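Local coordinates for protein DNA photolyase (Agrobacterium tumefaciens, PDB 4U63) that repairs ultraviolet-damaged DNA by splitting cyclobutane pyrimidine dimers in light, with FAD as its flavin cofactor and a methenyltetrahydrofolate antenna, at residues L191-P194 / K195-K199; R283-S287 / N288-R292. All blocks are in the same frame, centred on the assembly; numbering follows the deposited sequence. Where two conformers were deposited one is given.

Overall arrangement
The two contacts are both local, each formed within one unbroken run of chain, and they lie in series, so neither encloses nor crosses the other. From the N terminus, the chain first lays down the five-stranded parallel sheet with its helices. Contact 1 then closes a short turn in the long loop between helices 168-177 and 219-222, which passes back over this sheet domain beside strand 53-59 and helix 99-110. Contact 2 follows where the loop after helix 271-276 runs into helix 287-309 of the FAD-binding part, packed beside residues 242-246. The centres of contact 1 and contact 2 are about 46 Å apart, and the nearest atoms of contact 1 and contact 2 about 32 Å.

Contact 1: residues L191-P194 / K195-K199; sequences LTAP and KVWPK
Pro-194 sets the CD corner of its ring over one face of the indole of Trp-197, three residues further along the chain, the two side chains crossing at about a right angle, and this pair forms the tight half of the turn. CD of Pro-194 stands 3.7 Å from the centroid of the six-membered ring of Trp-197, 17° off the ring normal, which makes a CH-pi contact over one face. Its nearest ring atoms include CZ2 of Trp-197, at 3.6 Å from Pro-194 CD. The neighbouring CG of Pro-194 reaches back over the ring fusion, 3.8 Å from CD2 of Trp-197. Trp-197 can be met in this way because its CG stands beside the backbone N, opposite the carbonyl carbon (chi1 -82°), folding the indole back along the chain toward the proline. Ala-193 adds a lesser touch: its CB comes obliquely to the same ring, 4.0 Å from Trp-197 CZ2.

At the bend itself the packing gives way to solvent. The side chains of Lys-195 and Val-196 leave the backbone directed away from 191-194, and both residues are exposed. Behind the turn, Pro-194 rests on Pro-52 and Ile-54 and Trp-197 on Pro-55 and Arg-91, while the backbone of Thr-192 is hydrogen-bonded to Val-53. The loop is thereby laid against strand 53-59 of the parallel sheet, and Pro-198 continues it onto helix 99-110.

No hydrogen bond joins 191-194 to 195-199, so the turn's internal contact depends on dispersion and on the polarised C-H bonds of a proline ring, next to its nitrogen, meeting the electron-rich face of an indole.

Contact 2: residues R283-S287 / N288-R292; sequences RHIAS and NDISR. With SO4 (sulfate ion), chain J; SO4 (sulfate ion), chain F.
Ile-285 and Ile-290 meet because their first torsions turn the contacting branches toward each other: Ile-285 has CG1 beside the backbone N (chi1 -57°), which leaves CG2 anti to that N and facing Ile-290, whereas Ile-290 sets CG1 beside the backbone N, away from its carbonyl carbon (chi1 -69°). The two side chains cross at about a right angle, with Ile-285 CG2 resting 3.6 Å from Ile-290 CG1 and nearly as close to the terminal methyl CD1. Ile-285 also touches Leu-242 and Lys-243, and Thr-278 touches Ile-290.

Between these isoleucines the chain enters the helix at Ala-286. Its carbonyl is shared by two weak bonds from the first turn, one from Asp-289 N and one from Ile-290 N, the latter 3.4 Å from Ala-286 O. The next bond is firmer: Ser-291 N is 2.9 Å from Ser-287 O, with an N-H...O angle of 163°. Ala-286 N is satisfied by a water at 2.8 Å, which in turn donates to OD2 of Asp-289 at 2.8 Å. That buried carboxylate also accepts from the backbone N atoms of Gly-244 and Glu-246, which probably steadies its negative charge near the helix start.

Arginines further out hold sulfate ions, probably from the crystallisation liquor. Arg-292 meets one edge-on, NH2 lying 2.8 Å from O4 of the sulfate, while its NE is salt-bridged to Glu-246; Arg-283 grips the other through NE, 2.9 Å from that ion's O4.

With Ala-286 as N-cap, the Ile-285/Ile-290 pair occupies the positions of a hydrophobic staple, and the Asp-289 carboxylate reaches the N-cap amide only through water, a solvent-bridged counterpart of one half of a capping box, at the start of helix 287-309.

Contact 1: residues L191-P194 / K195-K199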
loop_
_atom_site.group_PDB
_atom_site.type_symbol
_atom_site.label_atom_id
_atom_site.label_comp_id
_atom_site.label_asym_id
_atom_site.label_seq_id
_atom_site.Cartn_x
_atom_site.Cartn_y
_atom_site.Cartn_z
ATOM N N LEU A 191 -30.071 1.276 -0.304
ATOM C CA LEU A 191 -29.842 2.679 0.026
ATOM C C LEU A 191 -30.984 3.489 -0.558
ATOM O O LEU A 191 -31.433 3.233 -1.681
ATOM C CB LEU A 191 -28.511 3.178 -0.533
ATOM C CG LEU A 191 -27.240 2.499 -0.019
ATOM C CD1 LEU A 191 -26.040 2.942 -0.844
ATOM C CD2 LEU A 191 -27.015 2.781 1.458
ATOM N N THR A 192 -31.461 4.450 0.216
ATOM C CA THR A 192 -32.514 5.350 -0.229
ATOM C C THR A 192 -31.903 6.354 -1.204
ATOM O O THR A 192 -30.865 6.940 -0.926
ATOM C CB THR A 192 -33.148 6.086 0.969
ATOM O OG1 THR A 192 -33.742 5.123 1.838
ATOM C CG2 THR A 192 -34.232 7.062 0.527
ATOM N N ALA A 193 -32.561 6.525 -2.347
ATOM C CA ALA A 193 -32.087 7.394 -3.411
ATOM C C ALA A 193 -32.903 8.668 -3.458
ATOM O O ALA A 193 -34.096 8.652 -3.142
ATOM C CB ALA A 193 -32.204 6.683 -4.748
ATOM N N PRO A 194 -32.279 9.778 -3.886
ATOM C CA PRO A 194 -33.044 10.988 -4.128
ATOM C C PRO A 194 -33.902 10.798 -5.374
ATOM O O PRO A 194 -33.579 9.952 -6.220
ATOM C CB PRO A 194 -31.959 12.031 -4.386
ATOM C CG PRO A 194 -30.868 11.249 -5.027
ATOM C CD PRO A 194 -30.872 9.939 -4.293
ATOM N N LYS A 195 -34.985 11.559 -5.479
ATOM C CA LYS A 195 -35.842 11.505 -6.663
ATOM C C LYS A 195 -35.058 11.936 -7.908
ATOM O O LYS A 195 -35.211 11.342 -8.980
ATOM C CB LYS A 195 -37.076 12.393 -6.481
ATOM C CG LYS A 195 -38.065 12.326 -7.641
ATOM C CD LYS A 195 -39.176 13.358 -7.508
ATOM C CE LYS A 195 -39.899 13.580 -8.831
ATOM N NZ LYS A 195 -39.085 14.361 -9.811
ATOM N N VAL A 196 -34.227 12.968 -7.746
ATOM C CA VAL A 196 -33.365 13.482 -8.811
ATOM C C VAL A 196 -31.904 13.391 -8.355
ATOM O O VAL A 196 -31.552 13.912 -7.302
ATOM C CB VAL A 196 -33.715 14.951 -9.148
ATOM C CG1 VAL A 196 -32.829 15.484 -10.271
ATOM C CG2 VAL A 196 -35.184 15.079 -9.533
ATOM N N TRP A 197 -31.059 12.730 -9.146
ATOM C CA TRP A 197 -29.627 12.610 -8.827
ATOM C C TRP A 197 -28.857 13.841 -9.311
ATOM O O TRP A 197 -29.115 14.332 -10.406
ATOM C CB TRP A 197 -29.017 11.356 -9.464
ATOM C CG TRP A 197 -29.259 10.124 -8.675
ATOM C CD1 TRP A 197 -30.230 9.190 -8.886
ATOM C CD2 TRP A 197 -28.521 9.686 -7.538
ATOM N NE1 TRP A 197 -30.140 8.194 -7.945
ATOM C CE2 TRP A 197 -29.097 8.474 -7.105
ATOM C CE3 TRP A 197 -27.423 10.198 -6.842
ATOM C CZ2 TRP A 197 -28.612 7.766 -6.003
ATOM C CZ3 TRP A 197 -26.941 9.499 -5.745
ATOM C CH2 TRP A 197 -27.537 8.296 -5.335
ATOM N N PRO A 198 -27.905 14.348 -8.496
ATOM C CA PRO A 198 -26.997 15.362 -9.028
ATOM C C PRO A 198 -26.212 14.809 -10.206
ATOM O O PRO A 198 -25.984 13.598 -10.283
ATOM C CB PRO A 198 -26.055 15.655 -7.850
ATOM C CG PRO A 198 -26.830 15.269 -6.647
ATOM C CD PRO A 198 -27.647 14.085 -7.070
ATOM N N LYS A 199 -25.804 15.687 -11.112
ATOM C CA LYS A 199 -25.054 15.264 -12.288
ATOM C C LYS A 199 -23.682 14.738 -11.888
ATOM O O LYS A 199 -23.092 15.181 -10.901
ATOM C CB LYS A 199 -24.937 16.407 -13.308
ATOM C CG LYS A 199 -26.283 16.847 -13.883
ATOM C CD LYS A 199 -26.945 15.767 -14.743
ATOM C CE LYS A 199 -28.460 15.922 -14.786
ATOM N NZ LYS A 199 -28.888 17.295 -15.168
#

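Contact 2: residues R283-S287 / N288-R292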
loop_
_atom_site.group_PDB
_atom_site.type_symbol
_atom_site.label_atom_id
_atom_site.label_comp_id
_atom_site.label_asym_id
_atom_site.label_seq_id
_atom_site.Cartn_x
_atom_site.Cartn_y
_atom_site.Cartn_z
ATOM N N ARG A 283 -9.337 -25.524 14.637
ATOM C CA ARG A 283 -9.572 -26.878 14.111
ATOM C C ARG A 283 -8.646 -27.214 12.924
ATOM O O ARG A 283 -8.330 -28.387 12.702
ATOM C CB ARG A 283 -11.058 -27.034 13.722
ATOM C CG ARG A 283 -11.527 -28.377 13.129
ATOM C CD ARG A 283 -11.397 -29.576 14.057
ATOM N NE ARG A 283 -11.868 -29.322 15.427
ATOM C CZ ARG A 283 -13.094 -29.563 15.908
ATOM N NH1 ARG A 283 -14.066 -30.068 15.157
ATOM N NH2 ARG A 283 -13.352 -29.279 17.184
ATOM N N HIS A 284 -8.233 -26.190 12.174
ATOM C CA HIS A 284 -7.427 -26.361 10.951
ATOM C C HIS A 284 -6.104 -25.609 10.847
ATOM O O HIS A 284 -5.254 -26.009 10.050
ATOM C CB HIS A 284 -8.285 -25.958 9.760
ATOM C CG HIS A 284 -9.384 -26.921 9.489
ATOM N ND1 HIS A 284 -9.187 -28.071 8.769
ATOM C CD2 HIS A 284 -10.681 -26.932 9.871
ATOM C CE1 HIS A 284 -10.316 -28.746 8.705
ATOM N NE2 HIS A 284 -11.239 -28.075 9.365
ATOM N N ILE A 285 -5.921 -24.545 11.633
ATOM C CA ILE A 285 -4.789 -23.631 11.456
ATOM C C ILE A 285 -4.000 -23.502 12.751
ATOM O O ILE A 285 -4.579 -23.351 13.830
ATOM C CB ILE A 285 -5.263 -22.227 11.016
ATOM C CG1 ILE A 285 -6.094 -22.295 9.716
ATOM C CG2 ILE A 285 -4.084 -21.269 10.838
ATOM C CD1 ILE A 285 -5.333 -22.769 8.486
ATOM N N ALA A 286 -2.678 -23.557 12.616
ATOM C CA ALA A 286 -1.762 -23.409 13.725
ATOM C C ALA A 286 -1.717 -21.966 14.219
ATOM O O ALA A 286 -1.708 -21.017 13.428
ATOM C CB ALA A 286 -0.371 -23.855 13.310
ATOM N N SER A 287 -1.671 -21.811 15.537
ATOM C CA SER A 287 -1.641 -20.493 16.147
ATOM C C SER A 287 -0.448 -19.631 15.690
ATOM O O SER A 287 -0.582 -18.419 15.605
ATOM C CB SER A 287 -1.644 -20.612 17.669
ATOM O OG SER A 287 -0.488 -21.285 18.119
ATOM N N ASN A 288 0.700 -20.251 15.401
ATOM C CA ASN A 288 1.884 -19.496 14.962
ATOM C C ASN A 288 1.664 -18.797 13.618
ATOM O O ASN A 288 2.147 -17.693 13.403
ATOM C CB ASN A 288 3.153 -20.381 14.927
ATOM C CG ASN A 288 3.101 -21.472 13.860
ATOM O OD1 ASN A 288 2.099 -22.157 13.719
ATOM N ND2 ASN A 288 4.191 -21.642 13.112
ATOM N N ASP A 289 0.927 -19.442 12.717
ATOM C CA ASP A 289 0.623 -18.835 11.415
ATOM C C ASP A 289 -0.296 -17.619 11.566
ATOM O O ASP A 289 -0.093 -16.590 10.936
ATOM C CB ASP A 289 -0.017 -19.872 10.478
ATOM C CG ASP A 289 0.990 -20.863 9.937
ATOM O OD1 ASP A 289 2.159 -20.479 9.714
ATOM O OD2 ASP A 289 0.615 -22.029 9.712
ATOM N N ILE A 290 -1.307 -17.762 12.411
ATOM C CA ILE A 290 -2.241 -16.684 12.703
ATOM C C ILE A 290 -1.528 -15.517 13.389
ATOM O O ILE A 290 -1.733 -14.357 13.012
ATOM C CB ILE A 290 -3.412 -17.190 13.559
ATOM C CG1 ILE A 290 -4.286 -18.146 12.711
ATOM C CG2 ILE A 290 -4.246 -16.037 14.106
ATOM C CD1 ILE A 290 -5.261 -18.971 13.498
ATOM N N SER A 291 -0.696 -15.827 14.381
ATOM C CA SER A 291 0.051 -14.795 15.105
ATOM C C SER A 291 0.948 -14.010 14.156
ATOM O O SER A 291 0.960 -12.783 14.185
ATOM C CB SER A 291 0.887 -15.412 16.219
ATOM O OG SER A 291 1.570 -14.405 16.943
ATOM N N ARG A 292 1.683 -14.720 13.306
ATOM C CA ARG A 292 2.576 -14.066 12.327
ATOM C C ARG A 292 1.821 -13.175 11.338
ATOM O O ARG A 292 2.241 -12.050 11.054
ATOM C CB ARG A 292 3.413 -15.094 11.556
ATOM C CG ARG A 292 4.487 -14.471 10.646
ATOM C CD ARG A 292 5.455 -13.582 11.439
ATOM N NE ARG A 292 6.151 -14.367 12.461
ATOM C CZ ARG A 292 7.069 -13.894 13.313
ATOM N NH1 ARG A 292 7.427 -12.612 13.297
ATOM N NH2 ARG A 292 7.633 -14.722 14.192
HETATM S S SO4 J . -9.972 -27.849 18.095
HETATM O O1 SO4 J . -10.900 -28.304 19.156
HETATM O O2 SO4 J . -10.607 -26.783 17.293
HETATM O O3 SO4 J . -8.732 -27.303 18.692
HETATM O O4 SO4 J . -9.652 -28.988 17.206
HETATM S S SO4 F . 9.772 -12.684 16.237
HETATM O O1 SO4 F . 10.656 -12.027 15.251
HETATM O O2 SO4 F . 8.418 -12.100 16.155
HETATM O O3 SO4 F . 10.310 -12.489 17.596
HETATM O O4 SO4 F . 9.709 -14.129 15.948
HETATM O O HOH W 1 -1.561 -23.793 10.077
#